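Local coordinates for protein acetamidase (Bacillus halodurans, PDB 2II1) that binds calcium ions and probably hydrolyses carbon-nitrogen bonds, other than peptide bonds, in linear amides, at residues V30-K35 with V203-N208; C37-I42 with V57-G62; P130-I135 with G181-A186; D157-K162 with M187-I192. One frame throughout, in Å; residues are numbered along the deposited sequence. Where two conformers were deposited one is given.

Interaction 1 (V30-K35 with V203-N208)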
# COMPACT_ATOMS: atom_id res chain seq x y z
N VAL A 30 -3.18 7.71 30.26
CA VAL A 30 -3.65 6.35 30.59
C VAL A 30 -2.63 5.32 30.17
O VAL A 30 -2.15 5.35 29.04
CB VAL A 30 -5.03 5.99 29.93
CG1 VAL A 30 -5.60 4.78 30.64
CG2 VAL A 30 -6.00 7.14 30.01
N ILE A 31 -2.31 4.38 31.05
CA ILE A 31 -1.33 3.32 30.75
C ILE A 31 -2.05 1.96 30.68
O ILE A 31 -2.76 1.60 31.61
CB ILE A 31 -0.19 3.28 31.82
CG1 ILE A 31 0.59 4.59 31.82
CG2 ILE A 31 0.82 2.10 31.57
CD1 ILE A 31 1.26 4.87 33.14
N PHE A 32 -1.89 1.25 29.55
CA PHE A 32 -2.57 -0.03 29.32
C PHE A 32 -1.48 -1.08 29.32
O PHE A 32 -0.60 -1.02 28.47
CB PHE A 32 -3.26 -0.07 27.94
CG PHE A 32 -4.53 0.72 27.83
CD1 PHE A 32 -4.49 2.10 27.74
CD2 PHE A 32 -5.76 0.09 27.76
CE1 PHE A 32 -5.66 2.83 27.65
CE2 PHE A 32 -6.94 0.81 27.63
CZ PHE A 32 -6.89 2.19 27.58
N GLU A 33 -1.52 -2.02 30.26
CA GLU A 33 -0.69 -3.23 30.18
C GLU A 33 -1.44 -4.29 29.37
O GLU A 33 -2.62 -4.52 29.61
CB GLU A 33 -0.36 -3.77 31.58
N THR A 34 -0.75 -4.94 28.43
CA THR A 34 -1.39 -5.86 27.48
C THR A 34 -0.80 -7.28 27.51
O THR A 34 0.37 -7.46 27.79
CB THR A 34 -1.27 -5.31 26.00
OG1 THR A 34 0.05 -5.56 25.52
CG2 THR A 34 -1.58 -3.79 25.92
N LYS A 35 -1.61 -8.28 27.20
CA LYS A 35 -1.05 -9.60 26.91
C LYS A 35 -0.90 -9.71 25.38
O LYS A 35 -1.51 -8.91 24.64
CB LYS A 35 -1.95 -10.70 27.44
CG LYS A 35 -2.38 -10.52 28.87
CD LYS A 35 -3.04 -11.78 29.35
CE LYS A 35 -3.28 -11.80 30.84
NZ LYS A 35 -4.44 -12.68 31.10
N VAL A 203 1.31 0.28 27.01
CA VAL A 203 1.09 1.45 26.17
C VAL A 203 0.80 2.60 27.11
O VAL A 203 0.06 2.43 28.08
CB VAL A 203 -0.07 1.24 25.17
CG1 VAL A 203 -0.44 2.54 24.50
CG2 VAL A 203 0.32 0.24 24.13
N THR A 204 1.44 3.74 26.83
CA THR A 204 1.15 4.99 27.50
C THR A 204 0.53 5.91 26.46
O THR A 204 1.09 6.12 25.39
CB THR A 204 2.42 5.61 28.13
OG1 THR A 204 2.95 4.69 29.08
CG2 THR A 204 2.13 6.94 28.83
N LEU A 205 -0.65 6.44 26.78
CA LEU A 205 -1.37 7.32 25.88
C LEU A 205 -2.02 8.47 26.65
O LEU A 205 -2.24 8.37 27.86
CB LEU A 205 -2.41 6.50 25.10
CG LEU A 205 -3.46 5.67 25.83
CD1 LEU A 205 -4.64 6.51 26.26
CD2 LEU A 205 -3.98 4.57 24.98
N LYS A 206 -2.30 9.56 25.94
CA LYS A 206 -3.18 10.62 26.44
C LYS A 206 -4.51 10.58 25.66
O LYS A 206 -4.54 10.51 24.40
CB LYS A 206 -2.49 11.98 26.26
CG LYS A 206 -3.26 13.17 26.83
CD LYS A 206 -2.41 14.45 26.82
CE LYS A 206 -3.30 15.72 26.94
NZ LYS A 206 -2.54 16.90 27.47
N VAL A 207 -5.62 10.60 26.40
CA VAL A 207 -6.93 10.51 25.78
C VAL A 207 -7.69 11.84 25.87
O VAL A 207 -7.94 12.35 26.99
CB VAL A 207 -7.75 9.31 26.36
CG1 VAL A 207 -7.82 9.37 27.89
CG2 VAL A 207 -9.14 9.27 25.74
N ASN A 208 -8.04 12.41 24.71
CA ASN A 208 -8.82 13.65 24.65
C ASN A 208 -10.18 13.40 24.04
O ASN A 208 -10.33 12.56 23.15
CB ASN A 208 -8.11 14.76 23.87
CG ASN A 208 -6.76 15.09 24.44
OD1 ASN A 208 -6.59 15.20 25.65
ND2 ASN A 208 -5.78 15.24 23.57

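Interaction 2 (C37-I42 with V57-G62)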
# COMPACT_ATOMS: atom_id res chain seq x y z
N CYS A 37 -1.37 -11.46 21.58
CA CYS A 37 -2.71 -11.83 21.06
C CYS A 37 -3.05 -13.31 21.21
O CYS A 37 -4.15 -13.72 20.85
CB CYS A 37 -3.01 -11.30 19.64
SG CYS A 37 -2.15 -11.99 18.30
N PHE A 38 -2.13 -14.09 21.76
CA PHE A 38 -2.45 -15.45 22.22
C PHE A 38 -2.77 -15.53 23.71
O PHE A 38 -2.89 -16.64 24.24
CB PHE A 38 -1.30 -16.41 21.91
CG PHE A 38 -0.81 -16.31 20.52
CD1 PHE A 38 -1.60 -16.76 19.47
CD2 PHE A 38 0.42 -15.71 20.25
CE1 PHE A 38 -1.18 -16.64 18.15
CE2 PHE A 38 0.88 -15.59 18.93
CZ PHE A 38 0.08 -16.06 17.88
N SER A 39 -2.90 -14.37 24.37
CA SER A 39 -2.98 -14.30 25.85
C SER A 39 -1.77 -15.00 26.49
O SER A 39 -1.90 -15.67 27.52
CB SER A 39 -4.29 -14.91 26.38
OG SER A 39 -5.37 -13.99 26.41
N ASP A 40 -0.61 -14.86 25.85
CA ASP A 40 0.67 -15.35 26.38
C ASP A 40 0.74 -16.91 26.48
O ASP A 40 1.55 -17.49 27.25
CB ASP A 40 0.99 -14.64 27.72
CG ASP A 40 0.96 -13.09 27.61
OD1 ASP A 40 1.28 -12.52 26.53
OD2 ASP A 40 0.65 -12.43 28.61
N GLN A 41 -0.09 -17.59 25.67
CA GLN A 41 -0.21 -19.04 25.72
C GLN A 41 0.94 -19.79 25.07
O GLN A 41 1.25 -20.92 25.46
CB GLN A 41 -1.52 -19.49 25.07
CG GLN A 41 -2.73 -19.11 25.89
CD GLN A 41 -4.00 -19.62 25.28
OE1 GLN A 41 -4.31 -20.79 25.41
NE2 GLN A 41 -4.72 -18.75 24.58
N ILE A 42 1.56 -19.18 24.06
CA ILE A 42 2.68 -19.79 23.37
C ILE A 42 3.99 -19.26 23.96
O ILE A 42 4.32 -18.08 23.82
CB ILE A 42 2.61 -19.54 21.85
CG1 ILE A 42 1.18 -19.81 21.34
CG2 ILE A 42 3.63 -20.41 21.12
CD1 ILE A 42 1.04 -19.94 19.84
N VAL A 57 -7.87 -15.82 22.45
CA VAL A 57 -7.06 -15.09 21.49
C VAL A 57 -7.65 -13.67 21.35
O VAL A 57 -8.84 -13.46 21.54
CB VAL A 57 -7.03 -15.83 20.12
CG1 VAL A 57 -6.37 -14.98 19.05
CG2 VAL A 57 -6.31 -17.20 20.28
N ASN A 58 -6.79 -12.72 21.04
CA ASN A 58 -7.17 -11.33 20.86
C ASN A 58 -7.74 -10.71 22.15
O ASN A 58 -8.88 -10.20 22.17
CB ASN A 58 -8.11 -11.18 19.65
CG ASN A 58 -7.37 -11.05 18.34
OD1 ASN A 58 -6.41 -10.28 18.23
ND2 ASN A 58 -7.80 -11.81 17.33
N PRO A 59 -6.95 -10.75 23.25
CA PRO A 59 -7.33 -10.01 24.43
C PRO A 59 -7.04 -8.52 24.29
O PRO A 59 -6.00 -8.13 23.76
CB PRO A 59 -6.45 -10.64 25.51
CG PRO A 59 -5.22 -11.06 24.77
CD PRO A 59 -5.71 -11.52 23.45
N ALA A 60 -7.98 -7.70 24.75
CA ALA A 60 -7.79 -6.27 24.84
C ALA A 60 -7.91 -5.84 26.31
O ALA A 60 -8.81 -6.29 27.00
CB ALA A 60 -8.82 -5.55 23.99
N THR A 61 -6.97 -5.02 26.79
CA THR A 61 -7.06 -4.41 28.11
C THR A 61 -8.07 -3.26 28.06
O THR A 61 -8.01 -2.43 27.15
CB THR A 61 -5.67 -3.91 28.59
OG1 THR A 61 -4.76 -5.02 28.67
CG2 THR A 61 -5.77 -3.19 29.95
N GLY A 62 -9.00 -3.23 29.01
CA GLY A 62 -10.11 -2.29 28.99
C GLY A 62 -11.38 -2.98 29.48
O GLY A 62 -11.31 -4.12 29.95

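Interaction 3 (P130-I135 with G181-A186). With CA (calcium ion), chain F; CA (calcium ion), chain E.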
# COMPACT_ATOMS: atom_id res chain seq x y z
N PRO A 130 7.59 -0.87 17.53
CA PRO A 130 6.41 -1.20 18.32
C PRO A 130 5.19 -0.51 17.78
O PRO A 130 5.24 0.67 17.46
CB PRO A 130 6.76 -0.70 19.72
CG PRO A 130 7.89 0.27 19.55
CD PRO A 130 8.61 -0.13 18.31
N MSE A 131 4.10 -1.26 17.69
CA MSE A 131 2.83 -0.74 17.22
C MSE A 131 1.68 -1.42 17.97
O MSE A 131 1.87 -2.46 18.60
CB MSE A 131 2.69 -0.99 15.72
CG MSE A 131 3.03 -2.42 15.33
SE MSE A 131 2.17 -3.09 13.69
CE MSE A 131 0.16 -2.96 14.14
N ILE A 132 0.50 -0.82 17.92
CA ILE A 132 -0.71 -1.40 18.48
C ILE A 132 -1.63 -1.98 17.38
O ILE A 132 -2.10 -1.25 16.49
CB ILE A 132 -1.55 -0.31 19.23
CG1 ILE A 132 -0.74 0.42 20.28
CG2 ILE A 132 -2.74 -0.94 19.92
CD1 ILE A 132 -1.40 1.73 20.68
N GLY A 133 -1.96 -3.26 17.49
CA GLY A 133 -2.77 -3.93 16.47
C GLY A 133 -4.27 -3.79 16.65
O GLY A 133 -5.02 -3.70 15.68
N VAL A 134 -4.71 -3.84 17.90
CA VAL A 134 -6.12 -3.80 18.27
C VAL A 134 -6.31 -2.58 19.14
O VAL A 134 -5.76 -2.51 20.24
CB VAL A 134 -6.58 -5.07 19.04
CG1 VAL A 134 -7.92 -4.83 19.72
CG2 VAL A 134 -6.64 -6.26 18.12
N ILE A 135 -7.03 -1.60 18.61
CA ILE A 135 -7.46 -0.45 19.37
C ILE A 135 -8.88 -0.09 18.91
O ILE A 135 -9.12 0.04 17.73
CB ILE A 135 -6.48 0.74 19.17
CG1 ILE A 135 -6.79 1.86 20.19
CG2 ILE A 135 -6.51 1.24 17.74
CD1 ILE A 135 -5.75 2.93 20.26
N GLY A 181 -4.81 -3.65 22.63
CA GLY A 181 -4.10 -4.90 22.75
C GLY A 181 -3.28 -5.19 21.52
O GLY A 181 -3.07 -4.32 20.67
N ASP A 182 -2.81 -6.42 21.45
CA ASP A 182 -2.20 -6.95 20.24
C ASP A 182 -1.05 -6.10 19.75
O ASP A 182 -1.06 -5.64 18.59
CB ASP A 182 -3.25 -7.08 19.14
CG ASP A 182 -2.73 -7.78 17.92
OD1 ASP A 182 -1.99 -8.76 18.09
OD2 ASP A 182 -3.06 -7.38 16.78
N LEU A 183 -0.05 -5.94 20.61
CA LEU A 183 1.16 -5.20 20.30
C LEU A 183 2.07 -6.06 19.43
O LEU A 183 2.04 -7.29 19.55
CB LEU A 183 1.88 -4.79 21.58
CG LEU A 183 1.13 -3.98 22.64
CD1 LEU A 183 2.11 -3.51 23.73
CD2 LEU A 183 0.40 -2.78 22.02
N HIS A 184 2.85 -5.41 18.56
CA HIS A 184 3.85 -6.07 17.72
C HIS A 184 5.16 -5.35 17.85
O HIS A 184 5.20 -4.13 18.00
CB HIS A 184 3.49 -6.11 16.25
CG HIS A 184 2.17 -6.77 15.98
ND1 HIS A 184 1.30 -6.33 15.00
CD2 HIS A 184 1.57 -7.82 16.58
CE1 HIS A 184 0.22 -7.09 15.00
NE2 HIS A 184 0.35 -8.00 15.96
N ALA A 185 6.22 -6.14 17.75
CA ALA A 185 7.58 -5.64 17.80
C ALA A 185 8.02 -5.30 16.36
O ALA A 185 8.95 -4.50 16.15
CB ALA A 185 8.46 -6.72 18.43
N ALA A 186 7.34 -5.89 15.38
CA ALA A 186 7.57 -5.61 14.00
C ALA A 186 6.42 -6.16 13.20
O ALA A 186 5.82 -7.16 13.61
CB ALA A 186 8.87 -6.25 13.54
CA CA F . -1.02 -9.56 16.43
CA CA E . -4.09 -8.36 14.80
O HOH W 1 -4.93 -10.09 13.48
O HOH W 2 -2.01 -9.65 14.72

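Interaction 4 (D157-K162 with M187-I192). With CA (calcium ion), chain E.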
# COMPACT_ATOMS: atom_id res chain seq x y z
N ASP A 157 -4.61 -3.78 12.59
CA ASP A 157 -3.23 -4.09 12.23
C ASP A 157 -2.60 -3.06 11.28
O ASP A 157 -2.16 -3.38 10.17
CB ASP A 157 -3.12 -5.53 11.72
CG ASP A 157 -3.43 -6.54 12.81
OD1 ASP A 157 -3.15 -6.24 14.00
OD2 ASP A 157 -3.93 -7.63 12.50
N THR A 158 -2.54 -1.82 11.77
CA THR A 158 -2.03 -0.67 11.02
C THR A 158 -0.73 -0.25 11.68
O THR A 158 -0.70 0.14 12.86
CB THR A 158 -3.12 0.47 10.99
OG1 THR A 158 -4.23 0.01 10.22
CG2 THR A 158 -2.62 1.77 10.40
N LYS A 159 0.36 -0.35 10.92
CA LYS A 159 1.70 -0.14 11.46
C LYS A 159 2.02 1.31 11.79
O LYS A 159 2.98 1.61 12.50
CB LYS A 159 2.79 -0.76 10.53
CG LYS A 159 3.20 0.08 9.32
CD LYS A 159 4.32 -0.59 8.53
CE LYS A 159 4.68 0.26 7.32
NZ LYS A 159 5.83 -0.25 6.51
N ASP A 160 1.20 2.23 11.28
CA ASP A 160 1.36 3.65 11.61
C ASP A 160 0.78 3.99 12.99
O ASP A 160 0.99 5.10 13.50
CB ASP A 160 0.74 4.52 10.51
CG ASP A 160 1.58 4.52 9.24
OD1 ASP A 160 2.79 4.77 9.34
OD2 ASP A 160 1.05 4.26 8.14
N ILE A 161 0.08 3.04 13.59
CA ILE A 161 -0.38 3.19 14.99
C ILE A 161 0.76 2.82 15.93
O ILE A 161 0.87 1.68 16.40
CB ILE A 161 -1.67 2.39 15.27
CG1 ILE A 161 -2.77 2.79 14.29
CG2 ILE A 161 -2.18 2.62 16.71
CD1 ILE A 161 -4.13 2.17 14.61
N LYS A 162 1.61 3.82 16.16
CA LYS A 162 2.93 3.65 16.75
C LYS A 162 3.23 4.87 17.57
O LYS A 162 2.47 5.81 17.55
CB LYS A 162 4.01 3.45 15.67
CG LYS A 162 4.26 4.62 14.79
CD LYS A 162 5.00 4.19 13.54
CE LYS A 162 5.33 5.38 12.66
NZ LYS A 162 5.94 6.52 13.39
N MSE A 187 6.14 -5.52 12.07
CA MSE A 187 5.08 -5.95 11.14
C MSE A 187 5.12 -5.04 9.92
O MSE A 187 5.30 -3.83 10.04
CB MSE A 187 3.69 -5.82 11.77
CG MSE A 187 2.61 -6.64 11.08
SE MSE A 187 0.85 -5.86 11.35
CE MSE A 187 0.88 -4.39 10.05
N GLY A 188 4.95 -5.64 8.75
CA GLY A 188 4.88 -4.90 7.50
C GLY A 188 3.46 -4.78 6.98
O GLY A 188 2.59 -5.55 7.36
N ASP A 189 3.23 -3.78 6.14
CA ASP A 189 1.92 -3.61 5.51
C ASP A 189 1.45 -4.94 4.92
O ASP A 189 2.20 -5.67 4.22
CB ASP A 189 1.96 -2.52 4.42
CG ASP A 189 1.87 -1.11 4.98
OD1 ASP A 189 1.52 -0.93 6.19
OD2 ASP A 189 2.13 -0.18 4.20
N GLY A 190 0.21 -5.28 5.20
CA GLY A 190 -0.34 -6.55 4.73
C GLY A 190 -0.40 -7.64 5.78
O GLY A 190 -1.30 -8.48 5.72
N GLU A 191 0.52 -7.65 6.74
CA GLU A 191 0.53 -8.72 7.76
C GLU A 191 0.26 -10.10 7.10
O GLU A 191 -0.56 -10.90 7.58
CB GLU A 191 -0.52 -8.44 8.82
CG GLU A 191 -0.28 -9.21 10.10
CD GLU A 191 -1.34 -8.97 11.14
OE1 GLU A 191 -2.50 -8.73 10.73
OE2 GLU A 191 -1.00 -9.03 12.35
N ILE A 192 0.97 -10.36 6.00
CA ILE A 192 0.55 -11.40 5.05
C ILE A 192 0.56 -12.84 5.58
O ILE A 192 -0.23 -13.63 5.13
CB ILE A 192 1.30 -11.32 3.67
CG1 ILE A 192 2.82 -11.59 3.80
CG2 ILE A 192 0.99 -9.98 3.00
CD1 ILE A 192 3.22 -13.11 3.81
CA CA E . -4.09 -8.36 14.80
O HOH W 3 0.04 -1.85 8.32
O HOH W 2 -2.01 -9.65 14.72
O HOH W 1 -4.93 -10.09 13.48

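Interaction 1 (V30-K35 with V203-N208)
The carbonyl oxygen of Val-203 is gripped twice from the opposing strand: the backbone N of Phe-32 donates to Val-203 O at 2.7 Å, and the CA-H of Ile-31 leans on the same oxygen, with Ile-31 CA 3.1 Å from Val-203 O. Val-203 N returns a nearly straight bond to Phe-32 O, N-H...O angle 170°. The same reciprocal pairing recurs between Val-30 and Leu-205, where Val-30 N reaches Leu-205 O nearly along the C=O axis. Between these two hydrogen-bonded pairs lies the non-hydrogen-bonded pair Ile-31 and Thr-204, whose side chains run side by side on one face, CG1 of Ile-31 against OG1 of Thr-204 at 3.6 Å.

The other face is apolar, and Leu-205 is its hub. With chi1 at 56°, its CG takes the crowded position between backbone N and carbonyl carbon, and from there the two methyls turn to different neighbours. CD1 of Leu-205 lies 3.7 Å from Val-30 CB, while the leucine and Phe-32 side chains cross obliquely, with Leu-205 CD2 3.6 Å from Phe-32 CE1. Val-30 in turn touches Val-207 through CG2 and CG1. An alanine at Leu-205 would remove both methyls and would probably loosen the Phe-32 ring and Val-30 together.

The antiparallel pair lies inside a large mixed sheet, with strand 3-5 running parallel beside residues 30-34 and strand 74-84 flanking residues 203-208. Across the apolar face, Val-203 and Leu-205 pack on Leu-183 and Leu-180 of strand 176-184, which belongs to another sheet.

Interaction 2 (C37-I42 with V57-G62)
The tight part of this contact is concentrated on one atom, Cys-37 O, around which three consecutive residues of the other segment close. Asn-58 N donates to it at 2.8 Å in an almost straight bond (169° at the hydrogen), approaching from above the carbonyl plane. Val-57 presses in beside that bond: its CG1, anti to the backbone N, sits only 3.1 Å from Cys-37 O, and its CA-H makes a bent contact with the same oxygen. Pro-59 completes the ring of neighbours, with CD 3.7 Å from Cys-37 O.

The looser side lies toward the type I' turn formed by Phe-38 to Gln-41. There Ser-39 OG rests alongside the proline ring, 3.4 Å from Pro-59 CG, but spends its hydrogen bond on Arg-56 O. Partly exposed Gln-41 stays back and folds onto its own turn, NE2 bonding to Phe-38 O. A glycine at Pro-59 would remove the ring that touches both Cys-37 and Ser-39, and would probably leave this turn less firmly seated.

Asn-58 OD1 is buried without a polar partner, facing Cys-37 CB, and Cys-37 itself borders the metal-binding residues Asp-182 and Glu-198. The chemistry implies that a single backbone bond to Cys-37 O holds the two loops together, while apolar atoms fill in around it.

Interaction 3 (P130-I135 with G181-A186)
The backbones run antiparallel, with Met-131 and His-184 as a hydrogen-bonded pair, Ile-132 and Leu-183 as a non-hydrogen-bonded one, and a corner at Gly-133 beyond which Val-134 pairs with Gly-181. The corner distorts the bonding: Gly-133 N donates to Asp-182 O at 2.8 Å, but the N-H...O angle is only 135° and the donor stands above the carbonyl plane.

Gly-133 gives the aspartate its room, since a beta carbon there would fall 2.1 Å from Asp-182 OD2. Val-134 crosses Asp-182 at about a right angle, CG2 against CB. With CG anti to the backbone N (chi1 -173°), the carboxylate of Asp-182 is directed between two calcium ions and is split across them. OD1 binds the ion of chain F at 2.1 Å, and OD2 binds the ion of chain E at 2.4 Å.

His-184 adds NE2 to the chain F ion, also at 2.1 Å. Its opposite nitrogen, ND1, is buried without a polar partner and instead meets Met-131, modelled as selenomethionine, whose SE lies at the ring edge 3.6 Å from ND1. Asp-182 O lies over one face of the imidazole, offset toward its rim. On the far face of the sheet, Ile-132 and Leu-183 run side by side.

A carboxylate shared between two ions, joined by a water that both bind, defines a binuclear metal site. Glu-198 completes one half, Asn-155 and Asp-157 the other, consistent with an amide-hydrolase centre.

Interaction 4 (D157-K162 with M187-I192)
The side chains of Asp-157 and Glu-191 meet tip to tip, their carboxylate planes turned 79° against each other. Asp-157 has CG anti to its carbonyl carbon, which brings both oxygens onto the chain E calcium ion, OD1 at 2.5 Å and OD2 at 2.4 Å. Glu-191, extended beyond CG, comes up obliquely, and its OE1 stops 2.5 Å from Asp-157 OD2. Oxygens this close suggest that one of the acids holds a proton; the calcium on Asp-157 would tend to place it on the glutamate. Asn-278 donates a further hydrogen bond to OD2 of Asp-157. The other branch of Glu-191, OE2, accepts from a metal-bound water at 2.6 Å, so this residue acts in the second shell, touching a ligand and a coordinated water at once.

Met-187, modelled as selenomethionine, meets the Asp-157 backbone. Its chain bends at chi3 (78°), bringing CE to 3.2 Å from Asp-157 O.

Lys-159 and Asp-189 cross at about a right angle, and the aliphatic part does the touching: Lys-159 CE is 3.6 Å from Asp-189 OD1. Their charges find partners elsewhere, Lys-159 NZ forming a salt bridge with Asp-270 of the second subunit and Asp-189 OD1 one with Arg-284 of the same chain. A water accepts from the backbone N of Lys-159 and lies within hydrogen-bonding distance of Asp-189 OD1.

Both segments are irregular loops, each with a beta turn, type I at Thr-158 to Ile-161 and type II at Gly-188 to Glu-191. Together the loops form one side of the binuclear calcium site, and their outer part, at Lys-159 and Gly-188 to Ile-192, meets the second subunit.

How the interactions relate
Interaction 3 is the meeting point of the set. Interaction 4 lies closest, centres about 8 Å apart, and shares with it the chain E calcium and two waters; Asp-182 OD2 and Asp-157 OD1 come within 3.0 Å of each other on that ion. Interaction 2 reaches the site from another direction, Cys-37 CB lying 3.1 Å from Asp-182 OD1. Interaction 1 is more remote, the side chain of Val-203 standing about 13 Å from the nearest calcium, but it packs behind the site through Val-203 CG2, 3.7 Å from Leu-183 CD2. A probable hydrogen bond from Thr-61 to Glu-33 O also connects interactions 1 and 2.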